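Local coordinates for salicylic acid-binding protein 2 (Nicotiana tabacum, PDB 1XKL) that hydrolyses methyl salicylate to salicylic acid and methanol, releasing the active hormone for systemic acquired resistance in plants, at residues Q135-G140 and L146-F151; Y56-P61 and S180-D185; G235-H238 and L242-P245; A13-W18 and K159-C164. All blocks are in the same frame, centred on the assembly; numbering follows the deposited sequence.

In the fold
All four contacts lie within one alpha/beta-hydrolase chain, and all four contain a residue that touches the bound ligand. Interaction 1, a hairpin at the surface, is held mainly by backbone hydrogen bonds. Interactions 2 and 4 are buried and depend on side chains: two aromatic rings without a polar bond in 56-61 with 180-185, a histidine-tyrosine hydrogen bond in 13-18 with 159-164. Interaction 3, partly buried, joins the loop that carries the catalytic histidine to the short helix after it, by short-range packing. Neighbours are tied together: Thr147 O of interaction 1 meets Ser180 OG of interaction 2, while Asp237 OD2 of interaction 3 meets Leu163 N of interaction 4. Interactions 2 and 3 lie on opposite sides of the chain's centre.

Interaction 1. Residues Q135-G140 and L146-F151; sequences QFLPYG and LTSMFF. With STH (2-amino-4H-1,3-benzoxathiin-4-ol), chain E.
Gln135 and Phe150 open the ladder with a reciprocal pair of backbone bonds: Gln135 N gives its hydrogen to Phe150 O at 2.9 Å, and Phe150 N returns one to Gln135 O. Two residues on, Leu137 and Ser148 repeat the exchange, the bond from Ser148 N to Leu137 O being the shorter at 2.7 Å. Beyond the strands, Tyr139 N donates to Leu146 O, and Gly140 N adds a weak bond to the same oxygen. Thr147 O is bonded from outside the hairpin, by Ser180 OG. Water adds further partners. One molecule donates to Gln135 O at 2.8 Å and hydrogen-bonds Ser148 OG; a second accepts from Leu146 N and donates to Gly140 O. These strands, 135-138 and 147-150, form an antiparallel beta hairpin apart from the parallel sheet of the alpha/beta-hydrolase fold, and its second strand leads to the ligand pocket. On one face Phe136 and Met149, a selenomethionine, run side by side in a Met-aromatic contact, with SE 5.0 Å from the ring centroid and oblique to it. Met149 CG stands anti to the backbone N (chi1 179°), and the long, flexible chain bends at its end to bring CE within 3.8 Å of O8 of the ligand. Past the strand, Phe151 offers an apolar ring whose CZ lies 3.6 Å from ligand C2. At the other end Leu146 CB sits over the centre of the Tyr139 ring in a CH-pi contact, 3.8 Å from its centroid; this broad ring can take an aliphatic cover while its OH hydrogen-bonds Leu52 O.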
loop_
_atom_site.group_PDB
_atom_site.type_symbol
_atom_site.label_atom_id
_atom_site.label_comp_id
_atom_site.label_asym_id
_atom_site.label_seq_id
_atom_site.Cartn_x
_atom_site.Cartn_y
_atom_site.Cartn_z
ATOM N N GLN A 135 19.095 -11.124 3.579
ATOM C CA GLN A 135 18.742 -11.062 2.165
ATOM C C GLN A 135 19.870 -10.671 1.224
ATOM O O GLN A 135 20.509 -9.635 1.393
ATOM C CB GLN A 135 17.599 -10.077 1.932
ATOM C CG GLN A 135 16.254 -10.479 2.492
ATOM C CD GLN A 135 15.139 -9.619 1.923
ATOM O OE1 GLN A 135 14.863 -9.655 0.716
ATOM N NE2 GLN A 135 14.499 -8.831 2.784
ATOM N N PHE A 136 20.089 -11.499 0.211
ATOM C CA PHE A 136 21.109 -11.240 -0.793
ATOM C C PHE A 136 20.397 -11.062 -2.136
ATOM O O PHE A 136 19.963 -12.036 -2.750
ATOM C CB PHE A 136 22.089 -12.414 -0.849
ATOM C CG PHE A 136 23.073 -12.436 0.287
ATOM C CD1 PHE A 136 24.181 -11.596 0.271
ATOM C CD2 PHE A 136 22.880 -13.271 1.384
ATOM C CE1 PHE A 136 25.082 -11.580 1.334
ATOM C CE2 PHE A 136 23.776 -13.263 2.454
ATOM C CZ PHE A 136 24.880 -12.415 2.427
ATOM N N LEU A 137 20.267 -9.816 -2.580
ATOM C CA LEU A 137 19.590 -9.525 -3.843
ATOM C C LEU A 137 20.533 -8.907 -4.870
ATOM O O LEU A 137 21.413 -8.119 -4.528
ATOM C CB LEU A 137 18.410 -8.579 -3.601
ATOM C CG LEU A 137 17.365 -9.032 -2.571
ATOM C CD1 LEU A 137 16.450 -7.869 -2.235
ATOM C CD2 LEU A 137 16.573 -10.216 -3.112
ATOM N N PRO A 138 20.371 -9.273 -6.151
ATOM C CA PRO A 138 21.225 -8.729 -7.207
ATOM C C PRO A 138 20.670 -7.400 -7.688
ATOM O O PRO A 138 19.456 -7.236 -7.784
ATOM C CB PRO A 138 21.144 -9.798 -8.287
ATOM C CG PRO A 138 19.715 -10.237 -8.180
ATOM C CD PRO A 138 19.529 -10.369 -6.672
ATOM N N TYR A 139 21.545 -6.445 -7.975
ATOM C CA TYR A 139 21.082 -5.161 -8.467
ATOM C C TYR A 139 22.002 -4.664 -9.568
ATOM O O TYR A 139 21.906 -3.521 -10.007
ATOM C CB TYR A 139 20.985 -4.126 -7.332
ATOM C CG TYR A 139 22.296 -3.701 -6.709
ATOM C CD1 TYR A 139 22.844 -4.396 -5.629
ATOM C CD2 TYR A 139 22.968 -2.573 -7.176
ATOM C CE1 TYR A 139 24.031 -3.967 -5.023
ATOM C CE2 TYR A 139 24.147 -2.138 -6.587
ATOM C CZ TYR A 139 24.675 -2.835 -5.509
ATOM O OH TYR A 139 25.840 -2.380 -4.926
ATOM N N GLY A 140 22.888 -5.543 -10.021
ATOM C CA GLY A 140 23.811 -5.182 -11.079
ATOM C C GLY A 140 23.347 -5.725 -12.420
ATOM O O GLY A 140 22.694 -6.765 -12.477
ATOM N N LEU A 146 26.335 -7.220 -9.354
ATOM C CA LEU A 146 26.362 -6.500 -8.081
ATOM C C LEU A 146 25.336 -7.139 -7.155
ATOM O O LEU A 146 24.222 -7.447 -7.576
ATOM C CB LEU A 146 26.037 -5.019 -8.284
ATOM C CG LEU A 146 27.061 -4.190 -9.067
ATOM C CD1 LEU A 146 26.492 -2.808 -9.333
ATOM C CD2 LEU A 146 28.364 -4.093 -8.288
ATOM N N THR A 147 25.716 -7.345 -5.897
ATOM C CA THR A 147 24.834 -7.976 -4.923
ATOM C C THR A 147 24.681 -7.128 -3.660
ATOM O O THR A 147 25.658 -6.573 -3.162
ATOM C CB THR A 147 25.384 -9.369 -4.519
ATOM O OG1 THR A 147 25.481 -10.199 -5.681
ATOM C CG2 THR A 147 24.473 -10.038 -3.500
ATOM N N SER A 148 23.457 -7.028 -3.150
ATOM C CA SER A 148 23.207 -6.259 -1.935
ATOM C C SER A 148 23.004 -7.226 -0.775
ATOM O O SER A 148 22.540 -8.352 -0.974
ATOM C CB SER A 148 21.968 -5.360 -2.097
ATOM O OG SER A 148 20.786 -6.123 -2.282
HETATM N N MSE A 149 23.372 -6.792 0.427
HETATM C CA MSE A 149 23.230 -7.611 1.626
HETATM C C MSE A 149 22.380 -6.853 2.642
HETATM O O MSE A 149 22.657 -5.694 2.941
HETATM C CB MSE A 149 24.614 -7.914 2.217
HETATM C CG MSE A 149 24.592 -8.742 3.488
HETATM SE SE MSE A 149 26.391 -9.128 4.152
HETATM C CE MSE A 149 26.947 -7.308 4.510
ATOM N N PHE A 150 21.344 -7.502 3.160
ATOM C CA PHE A 150 20.460 -6.859 4.129
ATOM C C PHE A 150 20.160 -7.789 5.288
ATOM O O PHE A 150 19.411 -8.758 5.144
ATOM C CB PHE A 150 19.157 -6.429 3.441
ATOM C CG PHE A 150 18.209 -5.662 4.333
ATOM C CD1 PHE A 150 18.682 -4.711 5.227
ATOM C CD2 PHE A 150 16.835 -5.870 4.246
ATOM C CE1 PHE A 150 17.803 -3.974 6.025
ATOM C CE2 PHE A 150 15.944 -5.136 5.040
ATOM C CZ PHE A 150 16.434 -4.190 5.928
ATOM N N PHE A 151 20.760 -7.502 6.440
ATOM C CA PHE A 151 20.555 -8.324 7.629
ATOM C C PHE A 151 19.075 -8.412 7.991
ATOM O O PHE A 151 18.343 -7.429 7.895
ATOM C CB PHE A 151 21.331 -7.750 8.826
ATOM C CG PHE A 151 22.819 -7.696 8.624
ATOM C CD1 PHE A 151 23.452 -8.600 7.772
ATOM C CD2 PHE A 151 23.593 -6.767 9.312
ATOM C CE1 PHE A 151 24.836 -8.578 7.611
ATOM C CE2 PHE A 151 24.978 -6.737 9.158
ATOM C CZ PHE A 151 25.602 -7.647 8.302
HETATM C C8 STH E . 29.707 -7.141 7.760
HETATM O O8 STH E . 30.200 -7.042 6.496
HETATM C C1 STH E . 29.373 -8.459 8.373
HETATM C C2 STH E . 28.831 -8.508 9.754
HETATM C C3 STH E . 28.512 -9.768 10.336
HETATM C C4 STH E . 28.687 -10.974 9.588
HETATM C C5 STH E . 29.201 -10.936 8.255
HETATM C C6 STH E . 29.526 -9.702 7.654
HETATM C C7 STH E . 29.281 -6.136 10.091
HETATM O O2 STH E . 28.653 -7.331 10.526
HETATM N N7 STH E . 28.544 -5.068 10.582
HETATM S S7 STH E . 29.534 -5.964 8.507
HETATM O O HOH W 1 19.891 -7.302 -0.090
HETATM O O HOH W 2 24.011 -8.299 -10.834
#

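Interaction 2. Residues Y56-P61 and S180-D185; sequences YDYTLP and SLFMED
The Phe182 ring has Ser180 CB, from its own segment, over the centre of one face, while Tyr58 meets it obliquely at the CE2-CZ corner. The planes of the two aromatic rings are 30° apart, yet they are slid so far past each other that they barely overlap, with centroids 5.2 Å apart. The contact therefore gathers at one end of each ring: Tyr58 CD2 lies 3.4 Å from Phe182 CE2, and Tyr58 CB approaches Phe182 CZ at 3.5 Å. Although the planes are not far from parallel, the side chains cross at about a right angle. With chi1 at 177°, the Tyr58 ring is directed away from its own backbone N, and Phe182 reaches in from the other segment. This buried contact joins helix 55-67 to the loop leading into helix 183-188, linking parts of the alpha/beta-hydrolase chain that are far apart in sequence. Phe182 occupies the N-cap position of the latter helix. Just before it, Ser180 makes an ST turn: its OG accepts from Phe182 N at 3.0 Å, fixing the backbone from which the phenylalanine ring projects. Serine suits this place because its hydroxyl, held close to the backbone, can make that local bond and also bond Thr147 O of the hairpin. Phenylalanine suits the enclosed junction because its flat hydrocarbon surface needs no polar partner, and Tyr58 meets it with carbon atoms alone, CB, CG and CD2. The Tyr58 side chain also packs on Leu39 and on Asn86 of helix 83-93, while neighbouring Leu181 turns away from Tyr58's helix and touches the bound ligand.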
loop_
_atom_site.group_PDB
_atom_site.type_symbol
_atom_site.label_atom_id
_atom_site.label_comp_id
_atom_site.label_asym_id
_atom_site.label_seq_id
_atom_site.Cartn_x
_atom_site.Cartn_y
_atom_site.Cartn_z
ATOM N N TYR A 56 34.929 2.035 -2.992
ATOM C CA TYR A 56 35.294 3.445 -2.994
ATOM C C TYR A 56 34.075 4.371 -2.898
ATOM O O TYR A 56 34.111 5.359 -2.168
ATOM C CB TYR A 56 36.123 3.782 -4.241
ATOM C CG TYR A 56 36.712 5.174 -4.201
ATOM C CD1 TYR A 56 35.956 6.283 -4.584
ATOM C CD2 TYR A 56 38.001 5.389 -3.721
ATOM C CE1 TYR A 56 36.466 7.573 -4.484
ATOM C CE2 TYR A 56 38.524 6.673 -3.616
ATOM C CZ TYR A 56 37.749 7.762 -3.998
ATOM O OH TYR A 56 38.251 9.039 -3.881
ATOM N N ASP A 57 33.004 4.055 -3.628
ATOM C CA ASP A 57 31.785 4.875 -3.589
ATOM C C ASP A 57 31.170 4.822 -2.189
ATOM O O ASP A 57 30.619 5.804 -1.702
ATOM C CB ASP A 57 30.720 4.362 -4.570
ATOM C CG ASP A 57 31.166 4.402 -6.022
ATOM O OD1 ASP A 57 32.051 5.212 -6.370
ATOM O OD2 ASP A 57 30.601 3.625 -6.821
ATOM N N TYR A 58 31.244 3.648 -1.570
ATOM C CA TYR A 58 30.700 3.423 -0.238
ATOM C C TYR A 58 31.497 4.157 0.840
ATOM O O TYR A 58 30.933 4.623 1.832
ATOM C CB TYR A 58 30.679 1.914 0.035
ATOM C CG TYR A 58 30.210 1.489 1.407
ATOM C CD1 TYR A 58 29.050 2.026 1.978
ATOM C CD2 TYR A 58 30.906 0.509 2.119
ATOM C CE1 TYR A 58 28.599 1.589 3.227
ATOM C CE2 TYR A 58 30.468 0.067 3.359
ATOM C CZ TYR A 58 29.318 0.605 3.910
ATOM O OH TYR A 58 28.887 0.151 5.141
ATOM N N THR A 59 32.802 4.287 0.621
ATOM C CA THR A 59 33.713 4.932 1.567
ATOM C C THR A 59 33.863 6.438 1.364
ATOM O O THR A 59 34.535 7.116 2.142
ATOM C CB THR A 59 35.121 4.309 1.458
ATOM O OG1 THR A 59 35.007 2.881 1.450
ATOM C CG2 THR A 59 35.993 4.741 2.634
ATOM N N LEU A 60 33.240 6.958 0.313
ATOM C CA LEU A 60 33.320 8.374 -0.001
ATOM C C LEU A 60 33.270 9.304 1.218
ATOM O O LEU A 60 34.135 10.163 1.385
ATOM C CB LEU A 60 32.205 8.733 -0.992
ATOM C CG LEU A 60 32.401 9.989 -1.832
ATOM C CD1 LEU A 60 33.749 9.922 -2.545
ATOM C CD2 LEU A 60 31.265 10.105 -2.848
ATOM N N PRO A 61 32.273 9.136 2.100
ATOM C CA PRO A 61 32.198 10.018 3.274
ATOM C C PRO A 61 33.489 10.038 4.097
ATOM O O PRO A 61 33.952 11.101 4.523
ATOM C CB PRO A 61 31.017 9.451 4.061
ATOM C CG PRO A 61 30.143 8.872 2.977
ATOM C CD PRO A 61 31.161 8.174 2.103
ATOM N N SER A 180 26.379 -3.935 1.159
ATOM C CA SER A 180 26.998 -4.862 0.214
ATOM C C SER A 180 28.393 -5.192 0.705
ATOM O O SER A 180 28.968 -4.429 1.474
ATOM C CB SER A 180 27.062 -4.185 -1.165
ATOM O OG SER A 180 27.708 -4.980 -2.143
ATOM N N LEU A 181 28.925 -6.339 0.293
ATOM C CA LEU A 181 30.282 -6.711 0.679
ATOM C C LEU A 181 31.186 -6.264 -0.457
ATOM O O LEU A 181 32.407 -6.329 -0.352
ATOM C CB LEU A 181 30.408 -8.225 0.874
ATOM C CG LEU A 181 29.665 -8.838 2.060
ATOM C CD1 LEU A 181 29.900 -10.344 2.110
ATOM C CD2 LEU A 181 30.150 -8.186 3.344
ATOM N N PHE A 182 30.563 -5.813 -1.548
ATOM C CA PHE A 182 31.286 -5.344 -2.727
ATOM C C PHE A 182 32.298 -6.374 -3.248
ATOM O O PHE A 182 33.387 -6.017 -3.695
ATOM C CB PHE A 182 31.988 -4.021 -2.400
ATOM C CG PHE A 182 31.038 -2.925 -1.996
ATOM C CD1 PHE A 182 30.279 -2.251 -2.953
ATOM C CD2 PHE A 182 30.841 -2.623 -0.651
ATOM C CE1 PHE A 182 29.332 -1.295 -2.574
ATOM C CE2 PHE A 182 29.898 -1.672 -0.262
ATOM C CZ PHE A 182 29.142 -1.007 -1.225
HETATM N N MSE A 183 31.921 -7.649 -3.185
HETATM C CA MSE A 183 32.763 -8.751 -3.644
HETATM C C MSE A 183 33.251 -8.516 -5.069
HETATM O O MSE A 183 34.448 -8.591 -5.344
HETATM C CB MSE A 183 31.977 -10.064 -3.614
HETATM C CG MSE A 183 31.389 -10.438 -2.265
HETATM SE SE MSE A 183 32.701 -11.091 -1.019
HETATM C CE MSE A 183 32.633 -12.965 -1.473
ATOM N N GLU A 184 32.314 -8.234 -5.970
ATOM C CA GLU A 184 32.634 -8.000 -7.374
ATOM C C GLU A 184 33.757 -6.985 -7.554
ATOM O O GLU A 184 34.788 -7.290 -8.150
ATOM C CB GLU A 184 31.390 -7.518 -8.130
ATOM C CG GLU A 184 31.638 -7.287 -9.613
ATOM C CD GLU A 184 32.019 -8.564 -10.344
ATOM O OE1 GLU A 184 32.622 -8.471 -11.436
ATOM O OE2 GLU A 184 31.716 -9.662 -9.825
ATOM N N ASP A 185 33.550 -5.778 -7.038
ATOM C CA ASP A 185 34.548 -4.720 -7.138
ATOM C C ASP A 185 35.876 -5.129 -6.505
ATOM O O ASP A 185 36.941 -4.933 -7.091
ATOM C CB ASP A 185 34.037 -3.446 -6.455
ATOM C CG ASP A 185 35.101 -2.370 -6.350
ATOM O OD1 ASP A 185 35.667 -1.985 -7.390
ATOM O OD2 ASP A 185 35.372 -1.905 -5.222
#

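Interaction 3. Residues G235-H238 and L242-P245; sequences GADH and LCEP. With STH (2-amino-4H-1,3-benzoxathiin-4-ol), chain E.
Cys243 and Glu244 pack against Ala236, and this is the close part of the contact. The Ala236 methyl carbon, CB, lies 4.0 Å from Cys243 SG and 3.9 Å from Glu244 CG, so that it sits beside both the sulfur and the aliphatic stem of the glutamate. Cys243 CB points toward the other segment, and a small side chain suits a place beside Ala236, whose single methyl fits there in turn. Cys243 SG may also receive a weak hydrogen bond from Asp237 N, 3.6 Å away, but the sulfur is crowded in the model, which leaves this bond doubtful. The loose side, partly exposed, holds the carboxylate end of Glu244 and Gly235: there Glu244 OE1 is still 4.1 Å from Gly235 O. Gly235 has positive phi (82°); at its backbone angles a CB would press on the carbonyl oxygen of the residue before, which glycine avoids. In the buried part, Asp237 OD2 is hydrogen-bonded by Leu163 N, which ties the bend to the neighbouring loop. The next residue, His238, whose CB points away from 242-245, places NE2 3.0 Å from ligand O2. Its ND1 pairs with Asp210 and NE2 with Ser81: the Ser-His-Asp catalytic triad of an alpha/beta hydrolase, with its histidine on the loop after strand 229-233.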
loop_
_atom_site.group_PDB
_atom_site.type_symbol
_atom_site.label_atom_id
_atom_site.label_comp_id
_atom_site.label_asym_id
_atom_site.label_seq_id
_atom_site.Cartn_x
_atom_site.Cartn_y
_atom_site.Cartn_z
ATOM N N GLY A 235 33.643 -11.858 26.617
ATOM C CA GLY A 235 32.217 -11.750 26.871
ATOM C C GLY A 235 31.428 -10.839 25.948
ATOM O O GLY A 235 30.233 -10.636 26.152
ATOM N N ALA A 236 32.082 -10.299 24.928
ATOM C CA ALA A 236 31.411 -9.405 23.995
ATOM C C ALA A 236 31.005 -10.091 22.697
ATOM O O ALA A 236 31.750 -10.914 22.147
ATOM C CB ALA A 236 32.307 -8.217 23.684
ATOM N N ASP A 237 29.809 -9.753 22.218
ATOM C CA ASP A 237 29.326 -10.296 20.965
ATOM C C ASP A 237 29.838 -9.384 19.861
ATOM O O ASP A 237 30.704 -8.547 20.104
ATOM C CB ASP A 237 27.789 -10.372 20.934
ATOM C CG ASP A 237 27.107 -9.024 21.221
ATOM O OD1 ASP A 237 27.756 -7.960 21.138
ATOM O OD2 ASP A 237 25.903 -9.050 21.505
ATOM N N HIS A 238 29.306 -9.542 18.653
ATOM C CA HIS A 238 29.744 -8.728 17.526
ATOM C C HIS A 238 29.606 -7.223 17.747
ATOM O O HIS A 238 30.385 -6.439 17.205
ATOM C CB HIS A 238 28.973 -9.109 16.263
ATOM C CG HIS A 238 29.527 -8.496 15.019
ATOM N ND1 HIS A 238 30.803 -8.768 14.565
ATOM C CD2 HIS A 238 29.009 -7.589 14.157
ATOM C CE1 HIS A 238 31.044 -8.053 13.484
ATOM N NE2 HIS A 238 29.971 -7.326 13.214
ATOM N N LEU A 242 28.050 -1.774 21.978
ATOM C CA LEU A 242 26.723 -1.778 22.566
ATOM C C LEU A 242 26.664 -2.630 23.834
ATOM O O LEU A 242 26.072 -2.213 24.822
ATOM C CB LEU A 242 25.696 -2.285 21.552
ATOM C CG LEU A 242 25.482 -1.403 20.319
ATOM C CD1 LEU A 242 24.453 -2.068 19.426
ATOM C CD2 LEU A 242 25.011 -0.000 20.731
ATOM N N CYS A 243 27.279 -3.812 23.825
ATOM C CA CYS A 243 27.247 -4.656 25.019
ATOM C C CYS A 243 28.381 -4.379 26.012
ATOM O O CYS A 243 28.248 -4.665 27.202
ATOM C CB CYS A 243 27.250 -6.138 24.635
ATOM S SG CYS A 243 28.673 -6.648 23.657
ATOM N N GLU A 244 29.490 -3.823 25.537
ATOM C CA GLU A 244 30.622 -3.521 26.416
ATOM C C GLU A 244 31.298 -2.198 26.053
ATOM O O GLU A 244 32.510 -2.151 25.851
ATOM C CB GLU A 244 31.656 -4.649 26.343
ATOM C CG GLU A 244 31.112 -6.034 26.677
ATOM C CD GLU A 244 30.754 -6.196 28.142
ATOM O OE1 GLU A 244 30.213 -7.264 28.506
ATOM O OE2 GLU A 244 31.013 -5.259 28.931
ATOM N N PRO A 245 30.526 -1.097 25.984
ATOM C CA PRO A 245 31.081 0.215 25.635
ATOM C C PRO A 245 32.212 0.736 26.518
ATOM O O PRO A 245 33.150 1.354 26.013
ATOM C CB PRO A 245 29.857 1.129 25.667
ATOM C CG PRO A 245 28.982 0.484 26.683
ATOM C CD PRO A 245 29.095 -0.978 26.313
HETATM C C8 STH E . 29.707 -7.141 7.760
HETATM O O8 STH E . 30.200 -7.042 6.496
HETATM C C1 STH E . 29.373 -8.459 8.373
HETATM C C2 STH E . 28.831 -8.508 9.754
HETATM C C3 STH E . 28.512 -9.768 10.336
HETATM C C4 STH E . 28.687 -10.974 9.588
HETATM C C5 STH E . 29.201 -10.936 8.255
HETATM C C6 STH E . 29.526 -9.702 7.654
HETATM C C7 STH E . 29.281 -6.136 10.091
HETATM O O2 STH E . 28.653 -7.331 10.526
HETATM N N7 STH E . 28.544 -5.068 10.582
HETATM S S7 STH E . 29.534 -5.964 8.507
#

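Interaction 4. Residues A13-W18 and K159-C164; sequences ACHGGW and KLYQLC. With STH (2-amino-4H-1,3-benzoxathiin-4-ol), chain E.
A buried polar bridge between His15 and Tyr161 joins the loop after strand 6-10 to the segment 159-164, which follows on from helix 153-160, beside the active-site pocket of the alpha/beta-hydrolase fold. The two side chains come from opposite directions, and His15 NE2 and Tyr161 OH form a hydrogen bond of 2.7 Å in which either could be the donor. His15 NE2 lies at the tyrosine ring's edge, in its plane, while the tyrosine oxygen is near the imidazole plane at the histidine's own edge. A second bond fixes the imidazole: His15 ND1 donates to Ala13 O at 2.9 Å, nearly straight and close to the ring plane, although it approaches from above the carbonyl plane. Histidine suits this position because its two ring nitrogens can connect its own loop to the opposite segment. Tyrosine is equally apt, having a long apolar ring that carries its hydroxyl to His15. Carbon atoms surround the polar link: Trp18 CH2 comes within 4.1 Å of Tyr161 OH, and Leu160 CD1 approaches His15 CE1 at 4.4 Å; helix 166-175 adds Ala172, which touches both Trp18 and Tyr161. The same two segments also line the ligand site. Ala13 and Lys159 are salicylate-binding residues, and the small Ala13 side chain brings CB to 3.4 Å from ligand S7. From the other segment, Leu160 has CG anti to the carbonyl carbon (chi1 -60°), and one branch reaches the ligand's aromatic part, with CD2 3.8 Å from C3.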
loop_
_atom_site.group_PDB
_atom_site.type_symbol
_atom_site.label_atom_id
_atom_site.label_comp_id
_atom_site.label_asym_id
_atom_site.label_seq_id
_atom_site.Cartn_x
_atom_site.Cartn_y
_atom_site.Cartn_z
ATOM N N ALA A 13 28.620 -3.011 7.953
ATOM C CA ALA A 13 27.551 -3.122 6.973
ATOM C C ALA A 13 26.151 -3.105 7.565
ATOM O O ALA A 13 25.888 -3.702 8.613
ATOM C CB ALA A 13 27.745 -4.385 6.148
ATOM N N CYS A 14 25.253 -2.421 6.865
ATOM C CA CYS A 14 23.863 -2.311 7.282
ATOM C C CYS A 14 23.683 -1.424 8.512
ATOM O O CYS A 14 22.561 -1.264 8.989
ATOM C CB CYS A 14 23.275 -3.699 7.560
ATOM S SG CYS A 14 23.264 -4.849 6.143
ATOM N N HIS A 15 24.773 -0.857 9.028
ATOM C CA HIS A 15 24.689 0.014 10.204
ATOM C C HIS A 15 25.029 1.462 9.871
ATOM O O HIS A 15 25.090 1.831 8.699
ATOM C CB HIS A 15 25.600 -0.508 11.324
ATOM C CG HIS A 15 25.096 -1.762 11.969
ATOM N ND1 HIS A 15 24.972 -2.954 11.286
ATOM C CD2 HIS A 15 24.628 -1.996 13.220
ATOM C CE1 HIS A 15 24.446 -3.865 12.085
ATOM N NE2 HIS A 15 24.228 -3.310 13.265
ATOM N N GLY A 16 25.230 2.285 10.898
ATOM C CA GLY A 16 25.552 3.692 10.676
ATOM C C GLY A 16 26.218 4.349 11.878
ATOM O O GLY A 16 26.489 3.687 12.876
ATOM N N GLY A 17 26.485 5.650 11.790
ATOM C CA GLY A 17 27.118 6.343 12.902
ATOM C C GLY A 17 26.378 6.122 14.208
ATOM O O GLY A 17 26.973 6.112 15.286
ATOM N N TRP A 18 25.067 5.931 14.111
ATOM C CA TRP A 18 24.249 5.717 15.290
ATOM C C TRP A 18 24.728 4.562 16.174
ATOM O O TRP A 18 24.537 4.597 17.389
ATOM C CB TRP A 18 22.804 5.450 14.888
ATOM C CG TRP A 18 22.622 4.252 14.008
ATOM C CD1 TRP A 18 22.560 4.238 12.641
ATOM C CD2 TRP A 18 22.421 2.899 14.431
ATOM N NE1 TRP A 18 22.321 2.959 12.188
ATOM C CE2 TRP A 18 22.231 2.118 13.266
ATOM C CE3 TRP A 18 22.378 2.269 15.680
ATOM C CZ2 TRP A 18 21.999 0.741 13.314
ATOM C CZ3 TRP A 18 22.149 0.898 15.733
ATOM C CH2 TRP A 18 21.961 0.147 14.553
ATOM N N LYS A 159 22.855 -13.764 15.742
ATOM C CA LYS A 159 24.235 -13.786 15.282
ATOM C C LYS A 159 25.018 -12.518 15.586
ATOM O O LYS A 159 26.251 -12.536 15.611
ATOM C CB LYS A 159 24.274 -14.060 13.779
ATOM C CG LYS A 159 23.629 -15.377 13.370
ATOM C CD LYS A 159 24.360 -16.570 13.961
ATOM C CE LYS A 159 23.858 -17.877 13.362
ATOM N NZ LYS A 159 24.588 -19.057 13.896
ATOM N N LEU A 160 24.316 -11.421 15.836
ATOM C CA LEU A 160 25.009 -10.175 16.102
ATOM C C LEU A 160 24.770 -9.562 17.485
ATOM O O LEU A 160 25.700 -9.053 18.111
ATOM C CB LEU A 160 24.650 -9.153 15.012
ATOM C CG LEU A 160 24.972 -9.478 13.542
ATOM C CD1 LEU A 160 24.890 -8.194 12.709
ATOM C CD2 LEU A 160 26.351 -10.073 13.425
ATOM N N TYR A 161 23.532 -9.635 17.964
ATOM C CA TYR A 161 23.163 -9.048 19.249
ATOM C C TYR A 161 22.767 -10.062 20.333
ATOM O O TYR A 161 22.076 -9.701 21.283
ATOM C CB TYR A 161 21.986 -8.079 19.040
ATOM C CG TYR A 161 22.263 -6.883 18.141
ATOM C CD1 TYR A 161 22.573 -7.048 16.788
ATOM C CD2 TYR A 161 22.237 -5.587 18.653
ATOM C CE1 TYR A 161 22.856 -5.949 15.968
ATOM C CE2 TYR A 161 22.519 -4.481 17.841
ATOM C CZ TYR A 161 22.830 -4.669 16.504
ATOM O OH TYR A 161 23.150 -3.586 15.717
ATOM N N GLN A 162 23.214 -11.311 20.219
ATOM C CA GLN A 162 22.810 -12.317 21.198
ATOM C C GLN A 162 23.139 -11.960 22.657
ATOM O O GLN A 162 22.527 -12.497 23.579
ATOM C CB GLN A 162 23.374 -13.711 20.819
ATOM C CG GLN A 162 24.773 -14.081 21.319
ATOM C CD GLN A 162 25.894 -13.521 20.474
ATOM O OE1 GLN A 162 25.662 -12.887 19.446
ATOM N NE2 GLN A 162 27.125 -13.745 20.911
ATOM N N LEU A 163 24.080 -11.043 22.860
ATOM C CA LEU A 163 24.463 -10.626 24.204
ATOM C C LEU A 163 24.106 -9.167 24.486
ATOM O O LEU A 163 24.479 -8.625 25.525
ATOM C CB LEU A 163 25.972 -10.820 24.427
ATOM C CG LEU A 163 26.524 -12.246 24.410
ATOM C CD1 LEU A 163 28.049 -12.230 24.567
ATOM C CD2 LEU A 163 25.884 -13.033 25.530
ATOM N N CYS A 164 23.398 -8.519 23.567
ATOM C CA CYS A 164 23.011 -7.128 23.778
ATOM C C CYS A 164 21.630 -7.082 24.423
ATOM O O CYS A 164 20.957 -8.107 24.526
ATOM C CB CYS A 164 23.017 -6.357 22.451
ATOM S SG CYS A 164 24.669 -6.173 21.686
HETATM C C8 STH E . 29.707 -7.141 7.760
HETATM O O8 STH E . 30.200 -7.042 6.496
HETATM C C1 STH E . 29.373 -8.459 8.373
HETATM C C2 STH E . 28.831 -8.508 9.754
HETATM C C3 STH E . 28.512 -9.768 10.336
HETATM C C4 STH E . 28.687 -10.974 9.588
HETATM C C5 STH E . 29.201 -10.936 8.255
HETATM C C6 STH E . 29.526 -9.702 7.654
HETATM C C7 STH E . 29.281 -6.136 10.091
HETATM O O2 STH E . 28.653 -7.331 10.526
HETATM N N7 STH E . 28.544 -5.068 10.582
HETATM S S7 STH E . 29.534 -5.964 8.507
#